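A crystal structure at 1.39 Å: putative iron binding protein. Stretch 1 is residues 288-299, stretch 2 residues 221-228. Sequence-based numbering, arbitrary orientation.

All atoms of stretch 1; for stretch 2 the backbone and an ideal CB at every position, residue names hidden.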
# COMPACT_ATOMS: atom_id res chain seq x y z
N VAL A 288 -12.39 10.98 -6.79
CA VAL A 288 -12.87 10.17 -5.67
C VAL A 288 -11.84 10.16 -4.53
O VAL A 288 -12.19 10.37 -3.38
CB VAL A 288 -13.21 8.73 -6.13
CG1 VAL A 288 -13.59 7.88 -4.93
CG2 VAL A 288 -14.34 8.75 -7.15
N VAL A 289 -10.58 9.95 -4.86
CA VAL A 289 -9.54 9.93 -3.83
C VAL A 289 -9.50 11.29 -3.08
O VAL A 289 -9.42 11.33 -1.86
CB VAL A 289 -8.19 9.55 -4.43
CG1 VAL A 289 -7.07 9.69 -3.36
CG2 VAL A 289 -8.22 8.14 -4.99
N ALA A 290 -9.58 12.39 -3.83
CA ALA A 290 -9.61 13.73 -3.21
C ALA A 290 -10.78 13.90 -2.25
O ALA A 290 -10.67 14.55 -1.24
CB ALA A 290 -9.65 14.81 -4.29
N SER A 291 -11.91 13.28 -2.59
CA SER A 291 -13.13 13.37 -1.78
C SER A 291 -12.99 12.75 -0.41
O SER A 291 -13.79 13.02 0.49
CB SER A 291 -14.34 12.78 -2.51
OG SER A 291 -14.39 11.37 -2.42
N PHE A 292 -11.96 11.92 -0.21
CA PHE A 292 -11.73 11.32 1.09
C PHE A 292 -11.24 12.36 2.12
O PHE A 292 -11.14 12.06 3.30
CB PHE A 292 -10.71 10.18 0.99
CG PHE A 292 -11.10 9.05 0.05
CD1 PHE A 292 -10.12 8.19 -0.42
CD2 PHE A 292 -12.42 8.83 -0.34
CE1 PHE A 292 -10.44 7.12 -1.28
CE2 PHE A 292 -12.75 7.78 -1.21
CZ PHE A 292 -11.76 6.93 -1.67
N GLY A 293 -10.88 13.54 1.65
CA GLY A 293 -10.46 14.62 2.53
C GLY A 293 -8.97 14.58 2.78
O GLY A 293 -8.26 13.81 2.16
N PRO A 294 -8.48 15.40 3.69
CA PRO A 294 -7.05 15.52 3.91
C PRO A 294 -6.46 14.23 4.49
O PRO A 294 -7.04 13.61 5.39
CB PRO A 294 -6.96 16.68 4.92
CG PRO A 294 -8.25 16.66 5.60
CD PRO A 294 -9.25 16.30 4.57
N LEU A 295 -5.33 13.80 3.94
CA LEU A 295 -4.59 12.65 4.42
C LEU A 295 -3.46 13.10 5.33
O LEU A 295 -2.63 13.91 4.92
CB LEU A 295 -4.02 11.84 3.25
CG LEU A 295 -3.08 10.67 3.59
CD1 LEU A 295 -3.79 9.58 4.35
CD2 LEU A 295 -2.44 10.11 2.33
N LYS A 296 -3.44 12.60 6.55
CA LYS A 296 -2.31 12.73 7.46
C LYS A 296 -1.66 11.36 7.49
O LYS A 296 -2.28 10.37 7.91
CB LYS A 296 -2.78 13.15 8.87
CG LYS A 296 -1.68 13.44 9.87
CD LYS A 296 -0.76 14.57 9.43
CE LYS A 296 -0.02 15.22 10.62
NZ LYS A 296 1.46 15.35 10.37
N VAL A 297 -0.44 11.28 7.01
CA VAL A 297 0.29 10.02 6.93
C VAL A 297 1.02 9.77 8.24
O VAL A 297 1.67 10.67 8.76
CB VAL A 297 1.31 10.03 5.76
CG1 VAL A 297 2.11 8.77 5.73
CG2 VAL A 297 0.62 10.29 4.44
N ASP A 298 0.90 8.56 8.77
CA ASP A 298 1.66 8.17 9.95
C ASP A 298 3.13 8.53 9.77
O ASP A 298 3.73 8.19 8.75
CB ASP A 298 1.44 6.67 10.15
CG ASP A 298 1.94 6.15 11.46
OD1 ASP A 298 2.55 6.90 12.26
OD2 ASP A 298 1.75 4.95 11.75
N THR A 299 3.71 9.21 10.77
CA THR A 299 5.14 9.54 10.71
C THR A 299 6.06 8.34 10.92
O THR A 299 7.26 8.42 10.66
CB THR A 299 5.51 10.63 11.71
OG1 THR A 299 5.12 10.23 13.03
CG2 THR A 299 4.79 11.94 11.41
N UNK A 221 -18.93 5.55 2.71
CA UNK A 221 -18.00 6.64 2.72
C UNK A 221 -16.72 6.18 3.41
O UNK A 221 -16.69 5.15 4.09
CB UNK A 221 -18.60 7.87 3.41
N UNK A 222 -15.65 6.93 3.21
CA UNK A 222 -14.37 6.66 3.83
C UNK A 222 -14.15 7.61 5.01
O UNK A 222 -14.33 8.83 4.91
CB UNK A 222 -13.24 6.79 2.81
N UNK A 223 -13.73 7.02 6.12
CA UNK A 223 -13.14 7.77 7.23
C UNK A 223 -11.74 7.19 7.41
O UNK A 223 -11.59 5.98 7.55
CB UNK A 223 -13.97 7.67 8.51
N UNK A 224 -10.73 8.05 7.39
CA UNK A 224 -9.35 7.61 7.58
C UNK A 224 -9.00 7.64 9.06
O UNK A 224 -8.89 8.73 9.64
CB UNK A 224 -8.38 8.49 6.78
N UNK A 225 -8.83 6.48 9.69
CA UNK A 225 -8.43 6.48 11.10
C UNK A 225 -7.01 6.95 11.29
O UNK A 225 -6.20 6.92 10.35
CB UNK A 225 -8.59 5.08 11.70
N UNK A 226 -6.70 7.35 12.51
CA UNK A 226 -5.33 7.63 12.90
C UNK A 226 -4.94 6.83 14.12
O UNK A 226 -5.80 6.32 14.85
CB UNK A 226 -5.14 9.12 13.17
N UNK A 227 -3.65 6.70 14.31
CA UNK A 227 -3.12 6.21 15.58
C UNK A 227 -3.26 7.28 16.69
O UNK A 227 -2.93 8.43 16.48
CB UNK A 227 -1.65 5.81 15.41
N UNK A 228 -3.80 6.87 17.84
CA UNK A 228 -4.09 7.75 18.97
C UNK A 228 -2.88 7.86 19.90
O UNK A 228 -3.01 8.37 21.02
CB UNK A 228 -5.31 7.24 19.74

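Position 221 has extended backbone angles, and its CA-to-CB bond points sideways. Nothing of stretch 1 lies within 5.5 Å of the ideal CB, so almost any side chain would fit. The residue is Lys 221, and its end leads away from stretch 1.

Position 222 points toward stretch 1. Its ideal CB is 3.8 Å from CD2 of Phe 292, the nearest residue of stretch 1 by CA. The extended backbone and the aromatic neighbour suit a small or medium apolar side chain; valine, isoleucine, leucine or alanine would serve. The residue is Val 222. Val 222 CG2 sits over one face of the Phe 292 ring, 3.9 Å from the ring centroid and 20° off the normal, a CH-pi contact.

Position 223 points away, as expected for the next residue in a strand. Stretch 1 sets no requirement here. The residue is Val 223.

Position 224 points toward stretch 1 again, but its ideal CB is still 5.3 Å from CD1 of Leu 295 and 5.5 Å from O of Pro 294. There is room for a long side chain. Farther on, the carbonyls of Val 289, Phe 292, Gly 293 and Pro 294 offer acceptors where the chain leaves the helix. A long donor suits best, lysine or arginine; glutamine is a shorter option. The residue is Arg 224. Arg 224 NH1 donates a hydrogen bond to Gly 293 O, 2.9 Å away at an angle of 155°, near the guanidinium plane. The flat group lies between Phe 292 CB over one face and Leu 295 CD1 over the other. Two waters extend the network. One accepts from Arg 224 NH2 and donates to Val 289 O and Gly 293 O. The second accepts from Arg 224 NH1 and donates to Phe 292 O and Pro 294 O.

Position 225 is out of reach of stretch 1. Its phi of -71° allows proline among many others, and Pro 225 is found.

Position 226 points sideways, with no atom of stretch 1 within 5.5 Å of its ideal CB. Many residues would do. Thr 226 makes no close contact with stretch 1.

Position 227 points toward stretch 1, with its ideal CB 5.1 Å from OD2 of Asp 298. The carboxylate would favour a donor or a basic group, yet an aromatic ring can also lie beside it. The residue is Phe 227, whose CD1 comes within 3.4 Å of Asp 298 OD2.

Position 228 is out of reach of stretch 1; it is Ala 228.

Stretch 2 221-228: KVVRPTFA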
# COMPACT_ATOMS: atom_id res chain seq x y z
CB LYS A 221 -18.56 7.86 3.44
CG LYS A 221 -18.88 7.66 4.92
CD LYS A 221 -19.57 8.87 5.55
CE LYS A 221 -20.02 8.54 6.93
NZ LYS A 221 -20.75 9.68 7.54
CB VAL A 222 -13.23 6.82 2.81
CG1 VAL A 222 -11.87 6.90 3.48
CG2 VAL A 222 -13.25 5.69 1.81
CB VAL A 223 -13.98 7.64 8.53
CG1 VAL A 223 -13.27 8.28 9.70
CG2 VAL A 223 -15.33 8.28 8.33
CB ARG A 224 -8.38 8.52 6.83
CG ARG A 224 -8.54 8.51 5.31
CD ARG A 224 -7.24 8.78 4.65
NE ARG A 224 -7.21 8.86 3.21
CZ ARG A 224 -7.34 9.97 2.49
NH1 ARG A 224 -7.69 11.11 3.06
NH2 ARG A 224 -7.15 9.95 1.18
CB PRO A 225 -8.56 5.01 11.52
CG PRO A 225 -9.34 4.35 10.42
CD PRO A 225 -8.97 5.11 9.18
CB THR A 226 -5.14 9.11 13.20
OG1 THR A 226 -6.03 9.51 14.26
CG2 THR A 226 -5.48 9.98 11.97
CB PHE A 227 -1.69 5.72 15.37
CG PHE A 227 -1.61 4.39 14.68
CD1 PHE A 227 -1.16 4.27 13.37
CD2 PHE A 227 -1.99 3.24 15.35
CE1 PHE A 227 -1.09 3.03 12.77
CE2 PHE A 227 -1.91 2.00 14.74
CZ PHE A 227 -1.48 1.90 13.46
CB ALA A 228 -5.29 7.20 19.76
O HOH W 1 -7.64 12.52 -0.15
O HOH W 2 -9.31 11.99 5.47
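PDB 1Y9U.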